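Long-range contacts in glucosamine-6-phosphate deaminase (Bacillus subtilis, PDB 2BKX), which belongs to the glucosamine-6-phosphate isomerase/6-phosphogluconolactonase family of alpha/beta enzymes and holds fructose-6-phosphate in its pocket: residues Asn136-Pro144 / Ala179-Ile187; Lys200-Glu211 / Val231-Pro242. One frame throughout, in Å; residues are numbered along the deposited sequence.

Interaction 1. Residues Asn136-Pro144 / Ala179-Ile187; sequences NGHIGFNEP and ALTMGIQTI. With F6R (fructose -6-phosphate), chain C.
The side-chain amide of Asn142 bridges the two segments with one nitrogen: ND2 gives a hydrogen to Met182 O at 2.9 Å, lying in that carbonyl's plane, and another to Ile139 O of its own loop. Both acceptors sit slightly out of the amide plane. Ile139 O also takes the backbone N-H of Asn142, from the other face of its plane, so Asn142 holds this carbonyl twice. CG1 of Ile184 crosses beside the amide, 3.7 Å from Asn142 CG. OD1 is buried here and has no polar partner in the model.

Thr181 supplies the second link. Its hydroxyl, held trans to the main-chain nitrogen (chi1 -174°), accepts the Phe141 N-H almost straight, 2.9 Å from N to OG1 at 174°, and donates its own O-H to Met182 O. A threonine suits this place because it can accept and donate at once while its methyl packs on the Phe141 backbone. Gly140, with positive phi and no side chain, lets Thr181 OG1 come within 3.7 Å of its CA. Phe141 lays CD1 against the CB of Ala179, 3.5 Å away, and Ile139 CD1 meets Ile187 CD1 at 4.1 Å.

The ligand lies on the loop. Gly140 O accepts from O3 of fructose-6-phosphate, and His138 NE2 shares a 2.7 Å hydrogen bond with its O5, which lies at the ring edge. The imidazole is fixed from behind, ND1 donating to Glu143 OE1, while Asn136 ND2 reaches that oxygen from the opposite face; Thr161 and the backbone of Asn158 hold OE2. The carboxylate probably keeps the imidazole turned, and the bonds to 179-187 are consistent with holding the loop so that Gly140 O faces the sugar.

Interaction 2. Residues Lys200-Glu211 / Val231-Pro242; sequences KSKAEAVRKLLE and VLIDREAASLRP. With F6R (fructose -6-phosphate), chain C.
In the beta-alpha-beta unit of strand 193-197, helix 203-211 and strand 229-234, the helix packs on the last strand and on the C-terminal tail beyond it. Val206 and Ile233 meet tip to tip, CG1 to CD1 at 3.9 Å, beta-branched side chains filling the space between helix and sheet. Small Ala203 lets the tail come close: its CA makes a CA-H...O contact of 3.3 Å with Ala237 O, and its CB touches Leu240 CD1. A water donates to Ala203 O and Ala237 O and accepts from Leu240 N.

The extended chain of Arg207 carries CB, CG and CD past Leu240 O, and chi4 near 85° swings NH2 back onto it, a 2.9 Å bond in the guanidinium plane but above the carbonyl plane. Pro242 CB lies over one face of that guanidinium. Leu210 CD1 rests on a face of the Arg241 guanidinium, 3.8 Å from NH2, while Glu5 pairs with Arg241 NH1.

Lys202, bent at chi2 and chi4, leaves this interface; NZ donates a 2.7 Å hydrogen bond to O2P of fructose-6-phosphate and a second to Ile133 O. Its charge should help neutralise the phosphate, while apolar packing, water and one arginine bond pin the tail to the helix.

In the fold
From the N terminus, strand 2-6 comes first and later pairs in parallel with strand 229-234, the strand of interaction 2. Interaction 1 closes a loop of 34 residues containing strand 153-156 and helix 159-165, and brings the loop after strand 128-131 onto strand 178-181 and the start of helix 184-188. The chain then passes through strand 193-197 before interaction 2 opens; this closes a 19-residue connection with no helix and ends at the C terminus. The two are in series, neither nested nor crossed. Their centres lie 19 Å apart and they do not touch, yet both reach the same sheet and meet fructose-6-phosphate, interaction 1 at its sugar and interaction 2 at its phosphate.

Interaction 1. Residues Asn136-Pro144 / Ala179-Ile187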
loop_
_atom_site.group_PDB
_atom_site.type_symbol
_atom_site.label_atom_id
_atom_site.label_comp_id
_atom_site.label_asym_id
_atom_site.label_seq_id
_atom_site.Cartn_x
_atom_site.Cartn_y
_atom_site.Cartn_z
ATOM N N ASN A 136 12.727 6.775 0.834
ATOM C CA ASN A 136 12.959 7.774 -0.178
ATOM C C ASN A 136 11.691 8.457 -0.711
ATOM O O ASN A 136 11.720 9.126 -1.739
ATOM C CB ASN A 136 13.709 7.162 -1.379
ATOM C CG ASN A 136 12.922 6.073 -2.073
ATOM O OD1 ASN A 136 11.789 5.772 -1.687
ATOM N ND2 ASN A 136 13.506 5.485 -3.108
ATOM N N GLY A 137 10.566 8.255 -0.033
ATOM C CA GLY A 137 9.322 8.849 -0.467
ATOM C C GLY A 137 8.528 8.086 -1.504
ATOM O O GLY A 137 7.476 8.552 -1.923
ATOM N N HIS A 138 8.966 6.874 -1.869
ATOM C CA HIS A 138 8.165 6.124 -2.821
ATOM C C HIS A 138 6.796 5.809 -2.264
ATOM O O HIS A 138 6.610 5.666 -1.067
ATOM C CB HIS A 138 8.876 4.886 -3.394
ATOM C CG HIS A 138 9.060 3.711 -2.483
ATOM N ND1 HIS A 138 10.244 3.022 -2.463
ATOM C CD2 HIS A 138 8.240 3.058 -1.636
ATOM C CE1 HIS A 138 10.148 1.998 -1.630
ATOM N NE2 HIS A 138 8.933 1.991 -1.123
ATOM N N ILE A 139 5.845 5.673 -3.167
ATOM C CA ILE A 139 4.500 5.150 -2.885
ATOM C C ILE A 139 4.253 4.046 -3.903
ATOM O O ILE A 139 4.658 4.149 -5.045
ATOM C CB ILE A 139 3.397 6.225 -2.851
ATOM C CG1 ILE A 139 3.357 7.031 -4.136
ATOM C CG2 ILE A 139 3.602 7.129 -1.636
ATOM C CD1 ILE A 139 2.162 7.999 -4.264
ATOM N N GLY A 140 3.634 2.970 -3.478
ATOM C CA GLY A 140 3.786 1.720 -4.206
ATOM C C GLY A 140 5.277 1.462 -4.416
ATOM O O GLY A 140 6.067 1.705 -3.511
ATOM N N PHE A 141 5.661 1.037 -5.614
ATOM C CA PHE A 141 7.087 1.036 -5.985
ATOM C C PHE A 141 7.392 2.081 -7.052
ATOM O O PHE A 141 8.284 1.910 -7.919
ATOM C CB PHE A 141 7.583 -0.349 -6.383
ATOM C CG PHE A 141 7.764 -1.313 -5.228
ATOM C CD1 PHE A 141 7.420 -2.622 -5.425
ATOM C CD2 PHE A 141 8.336 -0.938 -4.005
ATOM C CE1 PHE A 141 7.659 -3.590 -4.425
ATOM C CE2 PHE A 141 8.539 -1.901 -2.993
ATOM C CZ PHE A 141 8.213 -3.210 -3.217
ATOM N N ASN A 142 6.664 3.192 -6.974
ATOM C CA ASN A 142 6.961 4.375 -7.788
ATOM C C ASN A 142 8.111 5.133 -7.167
ATOM O O ASN A 142 7.911 5.831 -6.173
ATOM C CB ASN A 142 5.723 5.262 -7.916
ATOM C CG ASN A 142 4.590 4.548 -8.577
ATOM O OD1 ASN A 142 4.582 4.390 -9.808
ATOM N ND2 ASN A 142 3.604 4.152 -7.795
ATOM N N GLU A 143 9.317 4.898 -7.707
ATOM C CA GLU A 143 10.532 5.465 -7.141
ATOM C C GLU A 143 10.716 6.905 -7.589
ATOM O O GLU A 143 10.077 7.364 -8.544
ATOM C CB GLU A 143 11.743 4.636 -7.542
ATOM C CG GLU A 143 11.695 3.166 -7.108
ATOM C CD GLU A 143 12.049 2.872 -5.674
ATOM O OE1 GLU A 143 11.863 3.734 -4.795
ATOM O OE2 GLU A 143 12.563 1.758 -5.378
ATOM N N PRO A 144 11.620 7.642 -6.923
ATOM C CA PRO A 144 11.902 9.000 -7.374
ATOM C C PRO A 144 12.165 9.110 -8.855
ATOM O O PRO A 144 12.847 8.266 -9.450
ATOM C CB PRO A 144 13.127 9.363 -6.537
ATOM C CG PRO A 144 12.941 8.597 -5.273
ATOM C CD PRO A 144 12.368 7.295 -5.704
ATOM N N ALA A 179 9.783 -5.061 -10.040
ATOM C CA ALA A 179 8.458 -5.222 -9.502
ATOM C C ALA A 179 7.422 -4.679 -10.462
ATOM O O ALA A 179 7.746 -3.966 -11.400
ATOM C CB ALA A 179 8.362 -4.527 -8.164
ATOM N N LEU A 180 6.169 -5.027 -10.208
ATOM C CA LEU A 180 4.993 -4.471 -10.868
ATOM C C LEU A 180 4.272 -3.597 -9.847
ATOM O O LEU A 180 4.069 -4.033 -8.716
ATOM C CB LEU A 180 4.048 -5.597 -11.282
ATOM C CG LEU A 180 4.526 -6.459 -12.437
ATOM C CD1 LEU A 180 5.749 -7.284 -12.091
ATOM C CD2 LEU A 180 3.383 -7.372 -12.860
ATOM N N THR A 181 3.932 -2.361 -10.212
ATOM C CA THR A 181 3.275 -1.450 -9.272
ATOM C C THR A 181 2.198 -0.614 -9.963
ATOM O O THR A 181 2.353 -0.173 -11.095
ATOM C CB THR A 181 4.307 -0.502 -8.624
ATOM O OG1 THR A 181 3.673 0.289 -7.606
ATOM C CG2 THR A 181 5.022 0.366 -9.596
ATOM N N MET A 182 1.116 -0.417 -9.244
ATOM C CA MET A 182 0.153 0.636 -9.577
ATOM C C MET A 182 0.934 1.911 -9.728
ATOM O O MET A 182 1.896 2.141 -8.978
ATOM C CB MET A 182 -0.796 0.845 -8.439
ATOM C CG MET A 182 -1.842 -0.098 -8.369
ATOM S SD MET A 182 -2.941 0.491 -7.006
ATOM C CE MET A 182 -3.361 -0.897 -7.077
ATOM N N GLY A 183 0.562 2.743 -10.695
ATOM C CA GLY A 183 1.249 4.013 -10.864
ATOM C C GLY A 183 0.713 5.102 -9.964
ATOM O O GLY A 183 -0.260 4.915 -9.203
ATOM N N ILE A 184 1.359 6.251 -10.034
ATOM C CA ILE A 184 0.926 7.369 -9.232
ATOM C C ILE A 184 -0.483 7.825 -9.622
ATOM O O ILE A 184 -1.304 8.133 -8.751
ATOM C CB ILE A 184 1.942 8.514 -9.254
ATOM C CG1 ILE A 184 3.275 8.044 -8.659
ATOM C CG2 ILE A 184 1.412 9.752 -8.541
ATOM C CD1 ILE A 184 4.396 9.016 -8.690
ATOM N N GLN A 185 -0.783 7.868 -10.925
ATOM C CA GLN A 185 -2.125 8.247 -11.308
ATOM C C GLN A 185 -3.142 7.188 -10.874
ATOM O O GLN A 185 -4.270 7.497 -10.478
ATOM C CB GLN A 185 -2.228 8.512 -12.810
ATOM C CG GLN A 185 -3.607 8.891 -13.257
ATOM C CD GLN A 185 -4.083 10.177 -12.682
ATOM O OE1 GLN A 185 -3.567 11.217 -13.020
ATOM N NE2 GLN A 185 -5.108 10.116 -11.834
ATOM N N THR A 186 -2.749 5.920 -10.926
ATOM C CA THR A 186 -3.619 4.844 -10.447
ATOM C C THR A 186 -4.001 5.069 -8.968
ATOM O O THR A 186 -5.158 4.912 -8.540
ATOM C CB THR A 186 -2.927 3.459 -10.570
ATOM O OG1 THR A 186 -2.165 3.385 -11.784
ATOM C CG2 THR A 186 -3.953 2.361 -10.530
ATOM N N ILE A 187 -2.997 5.443 -8.180
ATOM C CA ILE A 187 -3.207 5.738 -6.749
ATOM C C ILE A 187 -4.082 6.997 -6.538
ATOM O O ILE A 187 -5.045 7.001 -5.753
ATOM C CB ILE A 187 -1.847 5.873 -6.054
ATOM C CG1 ILE A 187 -1.130 4.512 -6.032
ATOM C CG2 ILE A 187 -1.964 6.532 -4.644
ATOM C CD1 ILE A 187 0.349 4.601 -5.681
HETATM C C1 F6R C . 3.425 -1.507 -0.022
HETATM C C2 F6R C . 4.280 -0.619 -0.904
HETATM C C3 F6R C . 5.567 0.095 -0.469
HETATM C C4 F6R C . 5.753 0.164 1.060
HETATM C C5 F6R C . 7.013 0.899 1.488
HETATM C C6 F6R C . 7.178 0.893 3.003
HETATM O O1 F6R C . 2.538 -2.341 -0.793
HETATM O O2 F6R C . 3.875 -0.428 -2.029
HETATM O O3 F6R C . 5.507 1.438 -0.915
HETATM O O4 F6R C . 4.617 0.817 1.616
HETATM O O5 F6R C . 8.174 0.369 0.860
HETATM O O6 F6R C . 7.402 -0.459 3.432
HETATM P P F6R C . 7.369 -0.794 4.991
HETATM O O1P F6R C . 5.940 -0.638 5.434
HETATM O O2P F6R C . 8.254 0.227 5.655
HETATM O O3P F6R C . 7.851 -2.200 5.138
#

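Interaction 2. Residues Lys200-Glu211 / Val231-Pro242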
loop_
_atom_site.group_PDB
_atom_site.type_symbol
_atom_site.label_atom_id
_atom_site.label_comp_id
_atom_site.label_asym_id
_atom_site.label_seq_id
_atom_site.Cartn_x
_atom_site.Cartn_y
_atom_site.Cartn_z
ATOM N N LYS A 200 11.377 5.383 13.168
ATOM C CA LYS A 200 12.474 6.326 12.898
ATOM C C LYS A 200 13.009 6.289 11.470
ATOM O O LYS A 200 13.472 7.317 10.937
ATOM C CB LYS A 200 13.604 6.027 13.899
ATOM C CG LYS A 200 14.784 6.919 13.868
ATOM C CD LYS A 200 15.662 6.641 15.105
ATOM C CE LYS A 200 17.153 6.876 14.801
ATOM N NZ LYS A 200 17.999 5.921 15.590
ATOM N N SER A 201 12.935 5.136 10.813
ATOM C CA SER A 201 13.431 5.035 9.453
ATOM C C SER A 201 12.705 5.916 8.462
ATOM O O SER A 201 13.248 6.163 7.390
ATOM C CB SER A 201 13.409 3.594 8.962
ATOM O OG SER A 201 12.123 3.175 8.553
ATOM N N LYS A 202 11.496 6.376 8.819
ATOM C CA LYS A 202 10.682 7.212 7.956
ATOM C C LYS A 202 10.684 8.689 8.334
ATOM O O LYS A 202 9.985 9.502 7.701
ATOM C CB LYS A 202 9.230 6.707 7.960
ATOM C CG LYS A 202 9.090 5.225 7.629
ATOM C CD LYS A 202 9.726 4.834 6.294
ATOM C CE LYS A 202 9.534 3.348 5.983
ATOM N NZ LYS A 202 8.071 2.942 5.869
ATOM N N ALA A 203 11.428 9.062 9.383
ATOM C CA ALA A 203 11.358 10.425 9.876
ATOM C C ALA A 203 11.816 11.457 8.838
ATOM O O ALA A 203 11.249 12.552 8.755
ATOM C CB ALA A 203 12.118 10.558 11.190
ATOM N N GLU A 204 12.838 11.135 8.054
ATOM C CA GLU A 204 13.262 12.059 6.992
ATOM C C GLU A 204 12.204 12.199 5.897
ATOM O O GLU A 204 11.954 13.309 5.406
ATOM C CB GLU A 204 14.626 11.641 6.404
ATOM C CG GLU A 204 15.759 11.814 7.408
ATOM C CD GLU A 204 17.068 11.175 7.015
ATOM O OE1 GLU A 204 17.375 11.074 5.804
ATOM O OE2 GLU A 204 17.786 10.765 7.945
ATOM N N ALA A 205 11.556 11.084 5.534
ATOM C CA ALA A 205 10.475 11.142 4.549
ATOM C C ALA A 205 9.292 11.964 5.069
ATOM O O ALA A 205 8.686 12.733 4.337
ATOM C CB ALA A 205 10.061 9.777 4.117
ATOM N N VAL A 206 8.968 11.801 6.343
ATOM C CA VAL A 206 7.885 12.597 6.930
ATOM C C VAL A 206 8.209 14.087 6.821
ATOM O O VAL A 206 7.357 14.896 6.459
ATOM C CB VAL A 206 7.613 12.187 8.397
ATOM C CG1 VAL A 206 6.752 13.208 9.113
ATOM C CG2 VAL A 206 6.960 10.813 8.439
ATOM N N ARG A 207 9.440 14.447 7.166
ATOM C CA ARG A 207 9.851 15.849 7.060
ATOM C C ARG A 207 9.658 16.397 5.653
ATOM O O ARG A 207 9.101 17.475 5.463
ATOM C CB ARG A 207 11.308 16.018 7.508
ATOM C CG ARG A 207 11.760 17.461 7.550
ATOM C CD ARG A 207 13.243 17.553 7.896
ATOM N NE ARG A 207 13.748 18.920 7.881
ATOM C CZ ARG A 207 13.668 19.742 8.914
ATOM N NH1 ARG A 207 14.136 20.992 8.811
ATOM N NH2 ARG A 207 13.112 19.333 10.053
ATOM N N LYS A 208 10.121 15.647 4.660
ATOM C CA LYS A 208 9.975 16.093 3.274
ATOM C C LYS A 208 8.499 16.185 2.869
ATOM O O LYS A 208 8.084 17.110 2.176
ATOM C CB LYS A 208 10.745 15.191 2.292
ATOM C CG LYS A 208 12.255 15.325 2.375
ATOM C CD LYS A 208 12.967 14.574 1.234
ATOM C CE LYS A 208 14.476 14.663 1.331
ATOM N NZ LYS A 208 15.162 14.038 0.166
ATOM N N LEU A 209 7.683 15.227 3.279
ATOM C CA LEU A 209 6.267 15.245 2.944
ATOM C C LEU A 209 5.605 16.503 3.505
ATOM O O LEU A 209 4.889 17.258 2.801
ATOM C CB LEU A 209 5.568 13.976 3.470
ATOM C CG LEU A 209 4.091 13.901 3.155
ATOM C CD1 LEU A 209 3.896 13.783 1.624
ATOM C CD2 LEU A 209 3.494 12.743 3.902
ATOM N N LEU A 210 5.881 16.771 4.775
ATOM C CA LEU A 210 5.252 17.883 5.470
ATOM C C LEU A 210 5.775 19.254 5.019
ATOM O O LEU A 210 5.055 20.244 5.138
ATOM C CB LEU A 210 5.374 17.719 6.976
ATOM C CG LEU A 210 4.643 16.546 7.576
ATOM C CD1 LEU A 210 4.870 16.500 9.076
ATOM C CD2 LEU A 210 3.156 16.524 7.218
ATOM N N GLU A 211 6.998 19.325 4.507
ATOM C CA GLU A 211 7.560 20.593 3.969
ATOM C C GLU A 211 6.823 21.011 2.696
ATOM O O GLU A 211 6.777 22.174 2.367
ATOM C CB GLU A 211 9.067 20.463 3.717
ATOM C CG GLU A 211 9.864 20.551 5.035
ATOM C CD GLU A 211 11.388 20.449 4.908
ATOM O OE1 GLU A 211 11.899 19.723 4.025
ATOM O OE2 GLU A 211 12.076 21.074 5.765
ATOM N N VAL A 231 -3.061 11.077 6.756
ATOM C CA VAL A 231 -1.714 10.567 7.017
ATOM C C VAL A 231 -1.597 10.312 8.510
ATOM O O VAL A 231 -1.716 11.254 9.314
ATOM C CB VAL A 231 -0.599 11.555 6.572
ATOM C CG1 VAL A 231 0.743 10.908 6.753
ATOM C CG2 VAL A 231 -0.808 12.066 5.162
ATOM N N LEU A 232 -1.351 9.052 8.873
ATOM C CA LEU A 232 -1.182 8.668 10.264
ATOM C C LEU A 232 0.297 8.483 10.508
ATOM O O LEU A 232 0.943 7.719 9.783
ATOM C CB LEU A 232 -1.957 7.402 10.596
ATOM C CG LEU A 232 -3.446 7.413 10.304
ATOM C CD1 LEU A 232 -4.022 6.053 10.720
ATOM C CD2 LEU A 232 -4.181 8.546 10.944
ATOM N N ILE A 233 0.840 9.183 11.521
ATOM C CA ILE A 233 2.289 9.172 11.757
ATOM C C ILE A 233 2.515 8.906 13.229
ATOM O O ILE A 233 2.005 9.655 14.054
ATOM C CB ILE A 233 2.900 10.524 11.396
ATOM C CG1 ILE A 233 2.499 10.945 9.956
ATOM C CG2 ILE A 233 4.408 10.484 11.500
ATOM C CD1 ILE A 233 2.916 12.361 9.522
ATOM N N ASP A 234 3.268 7.866 13.558
ATOM C CA ASP A 234 3.589 7.638 14.966
ATOM C C ASP A 234 4.714 8.550 15.454
ATOM O O ASP A 234 5.306 9.294 14.684
ATOM C CB ASP A 234 3.765 6.176 15.306
ATOM C CG ASP A 234 5.030 5.562 14.798
ATOM O OD1 ASP A 234 5.963 6.264 14.330
ATOM O OD2 ASP A 234 5.111 4.317 14.918
ATOM N N ARG A 235 4.971 8.547 16.763
ATOM C CA ARG A 235 5.890 9.520 17.392
ATOM C C ARG A 235 7.285 9.418 16.803
ATOM O O ARG A 235 7.934 10.403 16.510
ATOM C CB ARG A 235 5.914 9.337 18.918
ATOM C CG ARG A 235 4.582 9.564 19.531
ATOM C CD ARG A 235 4.132 11.000 19.518
ATOM N NE ARG A 235 2.677 11.103 19.639
ATOM C CZ ARG A 235 2.001 12.232 19.838
ATOM N NH1 ARG A 235 0.671 12.187 19.929
ATOM N NH2 ARG A 235 2.635 13.400 19.927
ATOM N N GLU A 236 7.752 8.215 16.583
ATOM C CA GLU A 236 9.079 8.007 16.059
ATOM C C GLU A 236 9.203 8.543 14.632
ATOM O O GLU A 236 10.216 9.122 14.243
ATOM C CB GLU A 236 9.423 6.525 16.133
ATOM C CG GLU A 236 9.704 6.027 17.568
ATOM C CD GLU A 236 8.483 6.027 18.472
ATOM O OE1 GLU A 236 7.366 5.725 17.983
ATOM O OE2 GLU A 236 8.627 6.327 19.698
ATOM N N ALA A 237 8.163 8.349 13.840
ATOM C CA ALA A 237 8.169 8.850 12.475
ATOM C C ALA A 237 8.044 10.364 12.400
ATOM O O ALA A 237 8.448 10.942 11.398
ATOM C CB ALA A 237 7.064 8.184 11.702
ATOM N N ALA A 238 7.503 10.981 13.453
ATOM C CA ALA A 238 7.263 12.430 13.496
ATOM C C ALA A 238 8.433 13.229 14.056
ATOM O O ALA A 238 8.349 14.448 14.123
ATOM C CB ALA A 238 6.008 12.750 14.316
ATOM N N SER A 239 9.517 12.544 14.401
ATOM C CA SER A 239 10.595 13.140 15.212
ATOM C C SER A 239 11.432 14.206 14.529
ATOM O O SER A 239 12.151 14.954 15.199
ATOM C CB SER A 239 11.490 12.033 15.793
ATOM O OG SER A 239 12.154 11.242 14.804
ATOM N N LEU A 240 11.375 14.297 13.202
ATOM C CA LEU A 240 12.143 15.295 12.452
ATOM C C LEU A 240 11.237 16.235 11.688
ATOM O O LEU A 240 11.671 16.867 10.735
ATOM C CB LEU A 240 13.153 14.637 11.511
ATOM C CG LEU A 240 14.181 13.740 12.149
ATOM C CD1 LEU A 240 15.034 13.094 11.117
ATOM C CD2 LEU A 240 15.078 14.555 13.105
ATOM N N ARG A 241 9.988 16.353 12.104
ATOM C CA ARG A 241 9.056 17.172 11.324
ATOM C C ARG A 241 9.516 18.633 11.358
ATOM O O ARG A 241 10.231 19.035 12.273
ATOM C CB ARG A 241 7.624 16.993 11.807
ATOM C CG ARG A 241 7.382 17.542 13.168
ATOM C CD ARG A 241 5.970 17.225 13.614
ATOM N NE ARG A 241 4.944 17.796 12.738
ATOM C CZ ARG A 241 3.658 17.429 12.751
ATOM N NH1 ARG A 241 3.237 16.481 13.589
ATOM N NH2 ARG A 241 2.796 18.000 11.916
ATOM N N PRO A 242 9.154 19.439 10.349
ATOM C CA PRO A 242 9.618 20.829 10.291
ATOM C C PRO A 242 8.973 21.724 11.334
ATOM O O PRO A 242 7.982 21.327 11.955
ATOM C CB PRO A 242 9.242 21.259 8.873
ATOM C CG PRO A 242 8.249 20.292 8.411
ATOM C CD PRO A 242 8.363 19.057 9.170
HETATM C C1 F6R C . 3.425 -1.507 -0.022
HETATM C C2 F6R C . 4.280 -0.619 -0.904
HETATM C C3 F6R C . 5.567 0.095 -0.469
HETATM C C4 F6R C . 5.753 0.164 1.060
HETATM C C5 F6R C . 7.013 0.899 1.488
HETATM C C6 F6R C . 7.178 0.893 3.003
HETATM O O1 F6R C . 2.538 -2.341 -0.793
HETATM O O2 F6R C . 3.875 -0.428 -2.029
HETATM O O3 F6R C . 5.507 1.438 -0.915
HETATM O O4 F6R C . 4.617 0.817 1.616
HETATM O O5 F6R C . 8.174 0.369 0.860
HETATM O O6 F6R C . 7.402 -0.459 3.432
HETATM P P F6R C . 7.369 -0.794 4.991
HETATM O O1P F6R C . 5.940 -0.638 5.434
HETATM O O2P F6R C . 8.254 0.227 5.655
HETATM O O3P F6R C . 7.851 -2.200 5.138
HETATM O O HOH W 1 9.759 13.343 11.048
#